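Thioredoxin domain-containing protein (Sinorhizobium meliloti, PDB 3U5R) is of unknown function but belongs to the AhpC/TSA branch of the thioredoxin fold and probably has antioxidant, oxidoreductase activity. Local coordinates at residues F73-F84 and F162-V173; K83-L93 and L178-L186. All blocks are in the same frame, centred on the assembly; numbering follows the deposited sequence.

Both contacts lean on helix 78-88; Phe-84 touches in each, whereas Lys-83, common to both ranges, does so only in interaction 2. Interaction 1 sets the N-terminal part of that helix and the turn before it against the loop 162-173; the side chains meet through apolar atoms, with no polar bond between the segments, and several of the loop's polar groups bond among themselves or to flanking residues. Interaction 2 sets the C-terminal half of the helix beside helix 176-186, with a greasy floor facing the mixed sheet and a charged, hydrated, more exposed side above it. Each is only partly buried. They meet where Phe-162 O comes 3.2 Å from Leu-178 N, a probable hydrogen bond.

Interaction 1. Residues F73-F84 and F162-V173; sequences FVVLIREALAKF and FDDARPGNGKDV
Phe-162 drives its ring edge toward the face of Phe-84 in a T-shaped stack, the planes at 80° and the centroids 5.8 Å apart. With CG anti to the backbone N (chi1 -176°), Phe-162 reaches across to helix 78-88, where Ala-80 CB lies at the ring edge, 3.7 Å from Phe-162 CE2. A methyl suits position 80, since the ring and Val-173 both press on it. Ile-77 slides past Phe-162 in the reverse direction, its CG2 3.9 Å from Phe-162 CD2. Val-173 divides its two branches: CG1 lies in the plane of the Phe-162 ring and packs 3.6 Å from Ile-77 CG2, while CG2 meets Leu-76, 3.7 Å from its CG. Leu-76 spreads CD2 over the backbone of Arg-166 and touches Ala-165 CB. Pro-167 lies across the Phe-73 ring, CG 4.0 Å from the centroid and 16° off the normal, a CH-pi contact made by a rigid ring that also begins the type II turn's central pair.

The loop keeps its shape by its own polar bonds. Asn-169 OD1 accepts from Arg-166 N and Lys-171 N on opposite faces of its amide plane, the latter closing an Asx turn, and Asp-163 OD1 makes a second Asx turn with Ala-165 N. Arg-166 NH1 donates to both Asp-163 O and Ala-165 O, and NH2 to Gln-161 OE1.

The loop bridges strand 156-160 and helix 176-186 while covering the first half of helix 78-88 and the turn before it; Phe-84 and Phe-162 also touch Leu-178, and Phe-73 reaches Ile-199 of strand 199-202.

Interaction 2. Residues K83-L93 and L178-L186; sequences KFAGDYAGQGL and LRAAVDAVL
Leu-178 brings CD1 to within 3.6 Å of Phe-84 CZ, in the apolar layer that continues to Leu-63 and Phe-147 of the sheet. Arg-179 follows, its chain extended from CG to NE; CG lies at the edge of the Phe-84 ring, and the guanidinium stands almost perpendicular to that ring, at 88°. NH2 and NH1 both grip a single oxygen, Asp-87 OD2, at 2.7 Å for NH2, from its anti side. A long, flat cation suits this place, because its stem is greasy and its tip charged. Cut back to an alanine, this residue would probably leave Asp-87 OD2 without its salt-bridge partner and the nearby water without its NH1 donor. Val-182 divides between two rings: CG1 sits over the Tyr-88 face, 4.0 Å from the centroid, and CG2 touches Phe-84 CZ. Asp-183 OD1 accepts from Tyr-88 OH at 2.6 Å, approached from above the carboxylate plane. Leu-186 lays CD1 against Gln-91 O and Tyr-88 CD1, and CD2 by Gly-92, where a CB would be tight.

The segments 83-88 and 178-186 run nearly parallel, at 19°, their axes approaching to 11.9 Å, and Tyr-88 and Arg-179 each fit as a knob into a hole. The chemistry grades from hydrocarbon near the sheet to paired charge on the solvent side. There a water donates to Tyr-88 OH and accepts from Arg-179 NH1; with Asp-87 and Asp-183 it probably limits rotation of guanidinium and phenol.

Interaction 1. Residues F73-F84 and F162-V173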
loop_
_atom_site.group_PDB
_atom_site.type_symbol
_atom_site.label_atom_id
_atom_site.label_comp_id
_atom_site.label_asym_id
_atom_site.label_seq_id
_atom_site.Cartn_x
_atom_site.Cartn_y
_atom_site.Cartn_z
ATOM N N PHE A 73 1.121 -13.213 1.482
ATOM C CA PHE A 73 2.163 -12.183 1.675
ATOM C C PHE A 73 1.639 -10.947 2.358
ATOM O O PHE A 73 2.412 -10.270 3.072
ATOM C CB PHE A 73 2.820 -11.805 0.318
ATOM C CG PHE A 73 3.510 -12.943 -0.293
ATOM C CD1 PHE A 73 2.789 -13.927 -0.936
ATOM C CD2 PHE A 73 4.893 -13.081 -0.138
ATOM C CE1 PHE A 73 3.446 -15.029 -1.449
ATOM C CE2 PHE A 73 5.566 -14.189 -0.631
ATOM C CZ PHE A 73 4.828 -15.158 -1.267
ATOM N N VAL A 74 0.351 -10.620 2.152
ATOM C CA VAL A 74 -0.239 -9.577 2.941
ATOM C C VAL A 74 -0.625 -10.039 4.351
ATOM O O VAL A 74 -0.454 -9.301 5.305
ATOM C CB VAL A 74 -1.480 -9.023 2.215
ATOM C CG1 VAL A 74 -2.297 -8.023 3.125
ATOM C CG2 VAL A 74 -1.024 -8.357 0.906
ATOM N N VAL A 75 -1.218 -11.241 4.472
ATOM C CA VAL A 75 -1.523 -11.826 5.817
ATOM C C VAL A 75 -0.313 -11.750 6.752
ATOM O O VAL A 75 -0.391 -11.277 7.922
ATOM C CB VAL A 75 -2.132 -13.300 5.666
ATOM C CG1 VAL A 75 -2.146 -14.132 7.049
ATOM C CG2 VAL A 75 -3.593 -13.209 5.018
ATOM N N LEU A 76 0.842 -12.149 6.231
ATOM C CA LEU A 76 2.092 -11.994 6.988
ATOM C C LEU A 76 2.314 -10.618 7.700
ATOM O O LEU A 76 2.817 -10.573 8.844
ATOM C CB LEU A 76 3.285 -12.278 6.069
ATOM C CG LEU A 76 4.652 -12.198 6.729
ATOM C CD1 LEU A 76 5.002 -13.421 7.626
ATOM C CD2 LEU A 76 5.668 -12.049 5.607
ATOM N N ILE A 77 1.995 -9.493 7.050
ATOM C CA ILE A 77 2.422 -8.194 7.551
ATOM C C ILE A 77 1.207 -7.378 8.025
ATOM O O ILE A 77 1.301 -6.198 8.309
ATOM C CB ILE A 77 3.107 -7.396 6.447
ATOM C CG1 ILE A 77 2.096 -7.233 5.284
ATOM C CG2 ILE A 77 4.354 -8.098 5.966
ATOM C CD1 ILE A 77 2.603 -6.282 4.223
ATOM N N ARG A 78 0.034 -7.951 8.068
ATOM C CA ARG A 78 -1.146 -7.179 8.334
ATOM C C ARG A 78 -1.189 -6.503 9.718
ATOM O O ARG A 78 -1.468 -5.346 9.832
ATOM C CB ARG A 78 -2.371 -7.992 7.966
ATOM C CG ARG A 78 -3.540 -7.906 8.786
ATOM C CD ARG A 78 -4.129 -9.310 8.985
ATOM N NE ARG A 78 -4.907 -9.797 7.881
ATOM C CZ ARG A 78 -5.405 -11.008 7.775
ATOM N NH1 ARG A 78 -5.184 -11.926 8.681
ATOM N NH2 ARG A 78 -6.114 -11.299 6.727
ATOM N N GLU A 79 -0.812 -7.230 10.731
ATOM C CA GLU A 79 -0.722 -6.653 12.036
ATOM C C GLU A 79 0.355 -5.534 12.092
ATOM O O GLU A 79 0.165 -4.541 12.672
ATOM C CB GLU A 79 -0.479 -7.744 13.050
ATOM C CG GLU A 79 -1.642 -8.714 13.208
ATOM C CD GLU A 79 -1.754 -9.790 12.092
ATOM O OE1 GLU A 79 -0.837 -9.968 11.249
ATOM O OE2 GLU A 79 -2.814 -10.471 12.075
ATOM N N ALA A 80 1.485 -5.773 11.469
ATOM C CA ALA A 80 2.562 -4.834 11.386
ATOM C C ALA A 80 2.209 -3.589 10.613
ATOM O O ALA A 80 2.594 -2.569 10.953
ATOM C CB ALA A 80 3.736 -5.446 10.854
ATOM N N LEU A 81 1.446 -3.732 9.581
ATOM C CA LEU A 81 1.073 -2.582 8.796
ATOM C C LEU A 81 0.138 -1.655 9.588
ATOM O O LEU A 81 0.246 -0.427 9.512
ATOM C CB LEU A 81 0.370 -3.081 7.549
ATOM C CG LEU A 81 -0.156 -2.028 6.561
ATOM C CD1 LEU A 81 1.036 -1.152 6.114
ATOM C CD2 LEU A 81 -0.780 -2.791 5.328
ATOM N N ALA A 82 -0.826 -2.241 10.321
ATOM C CA ALA A 82 -1.719 -1.438 11.113
ATOM C C ALA A 82 -0.909 -0.731 12.212
ATOM O O ALA A 82 -1.137 0.465 12.512
ATOM C CB ALA A 82 -2.880 -2.321 11.690
ATOM N N LYS A 83 0.047 -1.442 12.801
ATOM C CA LYS A 83 0.922 -0.841 13.816
ATOM C C LYS A 83 1.791 0.311 13.229
ATOM O O LYS A 83 1.877 1.464 13.777
ATOM C CB LYS A 83 1.825 -1.954 14.391
ATOM C CG LYS A 83 3.009 -1.475 15.284
ATOM C CD LYS A 83 2.495 -0.639 16.440
ATOM C CE LYS A 83 3.604 -0.499 17.535
ATOM N NZ LYS A 83 4.467 -1.746 17.339
ATOM N N PHE A 84 2.417 0.021 12.091
ATOM C CA PHE A 84 3.227 1.017 11.364
ATOM C C PHE A 84 2.409 2.270 11.078
ATOM O O PHE A 84 2.832 3.386 11.395
ATOM C CB PHE A 84 3.656 0.373 10.040
ATOM C CG PHE A 84 4.206 1.338 9.013
ATOM C CD1 PHE A 84 5.518 1.695 9.023
ATOM C CD2 PHE A 84 3.411 1.837 8.011
ATOM C CE1 PHE A 84 6.059 2.571 8.014
ATOM C CE2 PHE A 84 3.975 2.683 7.002
ATOM C CZ PHE A 84 5.259 3.042 7.048
ATOM N N PHE A 162 8.241 -4.154 2.321
ATOM C CA PHE A 162 7.988 -3.573 3.671
ATOM C C PHE A 162 9.238 -3.836 4.519
ATOM O O PHE A 162 9.724 -2.985 5.339
ATOM C CB PHE A 162 6.717 -4.295 4.198
ATOM C CG PHE A 162 6.205 -3.813 5.522
ATOM C CD1 PHE A 162 5.758 -2.500 5.681
ATOM C CD2 PHE A 162 6.091 -4.712 6.604
ATOM C CE1 PHE A 162 5.250 -2.049 6.938
ATOM C CE2 PHE A 162 5.584 -4.312 7.866
ATOM C CZ PHE A 162 5.129 -2.966 8.043
ATOM N N ASP A 163 9.768 -5.050 4.358
ATOM C CA ASP A 163 11.029 -5.461 5.002
ATOM C C ASP A 163 11.360 -6.827 4.427
ATOM O O ASP A 163 10.691 -7.271 3.479
ATOM C CB ASP A 163 10.834 -5.589 6.528
ATOM C CG ASP A 163 9.637 -6.536 6.881
ATOM O OD1 ASP A 163 9.289 -7.450 6.051
ATOM O OD2 ASP A 163 9.045 -6.381 7.987
ATOM N N ASP A 164 12.309 -7.536 5.034
ATOM C CA ASP A 164 12.891 -8.757 4.416
ATOM C C ASP A 164 12.011 -10.010 4.730
ATOM O O ASP A 164 12.336 -11.129 4.274
ATOM C CB ASP A 164 14.342 -9.039 4.965
ATOM C CG ASP A 164 15.450 -8.074 4.417
ATOM O OD1 ASP A 164 15.384 -7.690 3.219
ATOM O OD2 ASP A 164 16.469 -7.756 5.183
ATOM N N ALA A 165 10.960 -9.865 5.549
ATOM C CA ALA A 165 10.148 -11.027 5.945
ATOM C C ALA A 165 9.333 -11.559 4.757
ATOM O O ALA A 165 8.742 -10.772 3.927
ATOM C CB ALA A 165 9.227 -10.682 7.132
ATOM N N ARG A 166 9.272 -12.896 4.669
ATOM C CA ARG A 166 8.446 -13.590 3.666
ATOM C C ARG A 166 7.749 -14.764 4.346
ATOM O O ARG A 166 8.217 -15.219 5.364
ATOM C CB ARG A 166 9.337 -14.148 2.501
ATOM C CG ARG A 166 10.179 -13.035 1.747
ATOM C CD ARG A 166 9.273 -12.139 0.813
ATOM N NE ARG A 166 10.048 -11.156 0.029
ATOM C CZ ARG A 166 10.460 -9.943 0.431
ATOM N NH1 ARG A 166 10.218 -9.522 1.679
ATOM N NH2 ARG A 166 11.165 -9.130 -0.424
ATOM N N PRO A 167 6.606 -15.210 3.836
ATOM C CA PRO A 167 5.941 -16.331 4.541
ATOM C C PRO A 167 6.899 -17.538 4.625
ATOM O O PRO A 167 7.406 -17.959 3.578
ATOM C CB PRO A 167 4.830 -16.680 3.591
ATOM C CG PRO A 167 4.527 -15.363 2.960
ATOM C CD PRO A 167 5.765 -14.680 2.748
ATOM N N GLY A 168 7.174 -18.008 5.843
ATOM C CA GLY A 168 7.980 -19.223 6.078
ATOM C C GLY A 168 9.469 -18.977 6.069
ATOM O O GLY A 168 10.236 -19.949 6.237
ATOM N N ASN A 169 9.916 -17.709 5.879
ATOM C CA ASN A 169 11.408 -17.492 5.850
ATOM C C ASN A 169 12.001 -17.215 7.209
ATOM O O ASN A 169 13.194 -16.965 7.324
ATOM C CB ASN A 169 11.908 -16.449 4.784
ATOM C CG ASN A 169 11.804 -14.995 5.233
ATOM O OD1 ASN A 169 11.217 -14.652 6.268
ATOM N ND2 ASN A 169 12.400 -14.110 4.425
ATOM N N GLY A 170 11.166 -17.214 8.251
ATOM C CA GLY A 170 11.724 -17.097 9.598
ATOM C C GLY A 170 12.021 -15.712 10.137
ATOM O O GLY A 170 12.330 -15.609 11.309
ATOM N N LYS A 171 12.037 -14.675 9.283
ATOM C CA LYS A 171 12.456 -13.328 9.675
ATOM C C LYS A 171 11.287 -12.606 10.320
ATOM O O LYS A 171 10.141 -12.794 9.919
ATOM C CB LYS A 171 12.994 -12.568 8.454
ATOM C CG LYS A 171 14.321 -13.216 7.938
ATOM C CD LYS A 171 14.977 -12.369 6.839
ATOM C CE LYS A 171 16.472 -12.741 6.737
ATOM N NZ LYS A 171 16.937 -12.107 5.491
ATOM N N ASP A 172 11.574 -11.834 11.354
ATOM C CA ASP A 172 10.597 -11.036 12.051
ATOM C C ASP A 172 10.002 -9.985 11.090
ATOM O O ASP A 172 10.740 -9.390 10.352
ATOM C CB ASP A 172 11.305 -10.258 13.212
ATOM C CG ASP A 172 11.621 -11.161 14.434
ATOM O OD1 ASP A 172 10.918 -12.203 14.640
ATOM O OD2 ASP A 172 12.562 -10.804 15.202
ATOM N N VAL A 173 8.715 -9.722 11.194
ATOM C CA VAL A 173 8.036 -8.647 10.431
ATOM C C VAL A 173 8.182 -7.334 11.236
ATOM O O VAL A 173 7.553 -7.173 12.298
ATOM C CB VAL A 173 6.537 -8.946 10.106
ATOM C CG1 VAL A 173 5.958 -7.839 9.149
ATOM C CG2 VAL A 173 6.381 -10.308 9.463
#

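Interaction 2. Residues K83-L93 and L178-L186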
loop_
_atom_site.group_PDB
_atom_site.type_symbol
_atom_site.label_atom_id
_atom_site.label_comp_id
_atom_site.label_asym_id
_atom_site.label_seq_id
_atom_site.Cartn_x
_atom_site.Cartn_y
_atom_site.Cartn_z
ATOM N N LYS A 83 0.047 -1.442 12.801
ATOM C CA LYS A 83 0.922 -0.841 13.816
ATOM C C LYS A 83 1.791 0.311 13.229
ATOM O O LYS A 83 1.877 1.464 13.777
ATOM C CB LYS A 83 1.825 -1.954 14.391
ATOM C CG LYS A 83 3.009 -1.475 15.284
ATOM C CD LYS A 83 2.495 -0.639 16.440
ATOM C CE LYS A 83 3.604 -0.499 17.535
ATOM N NZ LYS A 83 4.467 -1.746 17.339
ATOM N N PHE A 84 2.417 0.021 12.091
ATOM C CA PHE A 84 3.227 1.017 11.364
ATOM C C PHE A 84 2.409 2.270 11.078
ATOM O O PHE A 84 2.832 3.386 11.395
ATOM C CB PHE A 84 3.656 0.373 10.040
ATOM C CG PHE A 84 4.206 1.338 9.013
ATOM C CD1 PHE A 84 5.518 1.695 9.023
ATOM C CD2 PHE A 84 3.411 1.837 8.011
ATOM C CE1 PHE A 84 6.059 2.571 8.014
ATOM C CE2 PHE A 84 3.975 2.683 7.002
ATOM C CZ PHE A 84 5.259 3.042 7.048
ATOM N N ALA A 85 1.261 2.103 10.408
ATOM C CA ALA A 85 0.483 3.306 10.058
ATOM C C ALA A 85 0.109 4.097 11.340
ATOM O O ALA A 85 0.251 5.311 11.360
ATOM C CB ALA A 85 -0.758 2.981 9.214
ATOM N N GLY A 86 -0.348 3.398 12.392
ATOM C CA GLY A 86 -0.683 4.042 13.679
ATOM C C GLY A 86 0.532 4.753 14.287
ATOM O O GLY A 86 0.436 5.920 14.743
ATOM N N ASP A 87 1.691 4.114 14.255
ATOM C CA ASP A 87 2.883 4.700 14.834
ATOM C C ASP A 87 3.152 6.090 14.216
ATOM O O ASP A 87 3.669 6.950 14.892
ATOM C CB ASP A 87 4.133 3.858 14.516
ATOM C CG ASP A 87 4.331 2.667 15.452
ATOM O OD1 ASP A 87 3.587 2.606 16.460
ATOM O OD2 ASP A 87 5.197 1.781 15.123
ATOM N N TYR A 88 2.936 6.225 12.900
ATOM C CA TYR A 88 3.284 7.468 12.185
ATOM C C TYR A 88 2.137 8.470 12.047
ATOM O O TYR A 88 2.331 9.599 11.504
ATOM C CB TYR A 88 3.799 7.151 10.769
ATOM C CG TYR A 88 5.242 6.701 10.808
ATOM C CD1 TYR A 88 6.290 7.603 10.887
ATOM C CD2 TYR A 88 5.536 5.377 10.818
ATOM C CE1 TYR A 88 7.634 7.153 10.938
ATOM C CE2 TYR A 88 6.843 4.913 10.854
ATOM C CZ TYR A 88 7.874 5.778 10.925
ATOM O OH TYR A 88 9.141 5.231 10.956
ATOM N N ALA A 89 0.947 8.062 12.482
ATOM C CA ALA A 89 -0.240 8.954 12.359
ATOM C C ALA A 89 0.029 10.167 13.255
ATOM O O ALA A 89 0.315 10.041 14.453
ATOM C CB ALA A 89 -1.595 8.200 12.767
ATOM N N GLY A 90 0.050 11.354 12.685
ATOM C CA GLY A 90 0.406 12.483 13.550
ATOM C C GLY A 90 1.862 12.885 13.415
ATOM O O GLY A 90 2.222 13.972 13.899
ATOM N N GLN A 91 2.704 12.059 12.756
ATOM C CA GLN A 91 4.110 12.439 12.494
ATOM C C GLN A 91 4.271 12.982 11.054
ATOM O O GLN A 91 5.306 13.495 10.712
ATOM C CB GLN A 91 5.067 11.288 12.670
ATOM C CG GLN A 91 5.015 10.807 14.109
ATOM C CD GLN A 91 6.316 10.260 14.512
ATOM O OE1 GLN A 91 7.212 11.010 14.925
ATOM N NE2 GLN A 91 6.471 8.944 14.358
ATOM N N GLY A 92 3.232 12.829 10.244
ATOM C CA GLY A 92 3.207 13.438 8.936
ATOM C C GLY A 92 3.106 12.402 7.821
ATOM O O GLY A 92 3.096 12.781 6.672
ATOM N N LEU A 93 2.914 11.116 8.161
ATOM C CA LEU A 93 2.645 10.106 7.139
ATOM C C LEU A 93 1.128 9.865 6.955
ATOM O O LEU A 93 0.428 9.632 7.953
ATOM C CB LEU A 93 3.297 8.799 7.554
ATOM C CG LEU A 93 2.937 7.669 6.631
ATOM C CD1 LEU A 93 3.772 7.845 5.346
ATOM C CD2 LEU A 93 3.259 6.380 7.313
ATOM N N LEU A 178 10.588 0.112 5.019
ATOM C CA LEU A 178 9.626 1.208 4.855
ATOM C C LEU A 178 9.753 2.248 5.938
ATOM O O LEU A 178 9.717 3.444 5.662
ATOM C CB LEU A 178 8.171 0.689 4.831
ATOM C CG LEU A 178 7.266 1.026 3.703
ATOM C CD1 LEU A 178 5.822 0.866 4.178
ATOM C CD2 LEU A 178 7.552 2.341 2.987
ATOM N N ARG A 179 9.939 1.807 7.176
ATOM C CA ARG A 179 10.164 2.745 8.273
ATOM C C ARG A 179 11.354 3.626 8.004
ATOM O O ARG A 179 11.249 4.813 8.120
ATOM C CB ARG A 179 10.333 2.016 9.602
ATOM C CG ARG A 179 8.965 1.408 10.058
ATOM C CD ARG A 179 9.186 0.429 11.324
ATOM N NE ARG A 179 7.913 -0.039 11.899
ATOM C CZ ARG A 179 7.151 0.640 12.745
ATOM N NH1 ARG A 179 7.503 1.816 13.235
ATOM N NH2 ARG A 179 6.072 0.036 13.239
ATOM N N ALA A 180 12.491 3.039 7.643
ATOM C CA ALA A 180 13.669 3.847 7.325
ATOM C C ALA A 180 13.384 4.888 6.217
ATOM O O ALA A 180 13.764 6.057 6.353
ATOM C CB ALA A 180 14.907 2.930 6.974
ATOM N N ALA A 181 12.672 4.494 5.169
ATOM C CA ALA A 181 12.300 5.390 4.053
ATOM C C ALA A 181 11.369 6.548 4.540
ATOM O O ALA A 181 11.615 7.725 4.265
ATOM C CB ALA A 181 11.618 4.572 2.938
ATOM N N VAL A 182 10.339 6.218 5.323
ATOM C CA VAL A 182 9.475 7.254 5.889
ATOM C C VAL A 182 10.233 8.253 6.772
ATOM O O VAL A 182 10.049 9.482 6.620
ATOM C CB VAL A 182 8.271 6.631 6.669
ATOM C CG1 VAL A 182 7.439 7.778 7.327
ATOM C CG2 VAL A 182 7.420 5.847 5.679
ATOM N N ASP A 183 11.099 7.726 7.669
ATOM C CA ASP A 183 11.913 8.549 8.550
ATOM C C ASP A 183 12.773 9.543 7.710
ATOM O O ASP A 183 12.858 10.716 8.050
ATOM C CB ASP A 183 12.871 7.691 9.359
ATOM C CG ASP A 183 12.147 6.888 10.498
ATOM O OD1 ASP A 183 10.948 7.131 10.768
ATOM O OD2 ASP A 183 12.786 6.039 11.140
ATOM N N ALA A 184 13.442 9.039 6.672
ATOM C CA ALA A 184 14.253 9.836 5.794
ATOM C C ALA A 184 13.364 10.938 5.182
ATOM O O ALA A 184 13.748 12.136 5.157
ATOM C CB ALA A 184 14.809 8.949 4.655
ATOM N N VAL A 185 12.223 10.564 4.614
ATOM C CA VAL A 185 11.342 11.594 4.007
ATOM C C VAL A 185 10.925 12.637 5.067
ATOM O O VAL A 185 10.964 13.870 4.815
ATOM C CB VAL A 185 10.019 11.034 3.357
ATOM C CG1 VAL A 185 9.069 12.202 2.955
ATOM C CG2 VAL A 185 10.332 10.111 2.156
ATOM N N LEU A 186 10.465 12.169 6.223
ATOM C CA LEU A 186 9.916 13.105 7.185
ATOM C C LEU A 186 11.048 14.040 7.707
ATOM O O LEU A 186 10.767 15.189 8.019
ATOM C CB LEU A 186 9.253 12.377 8.373
ATOM C CG LEU A 186 7.943 11.629 8.075
ATOM C CD1 LEU A 186 7.447 11.111 9.440
ATOM C CD2 LEU A 186 6.945 12.595 7.381
HETATM O O HOH W 1 9.608 3.582 12.947
#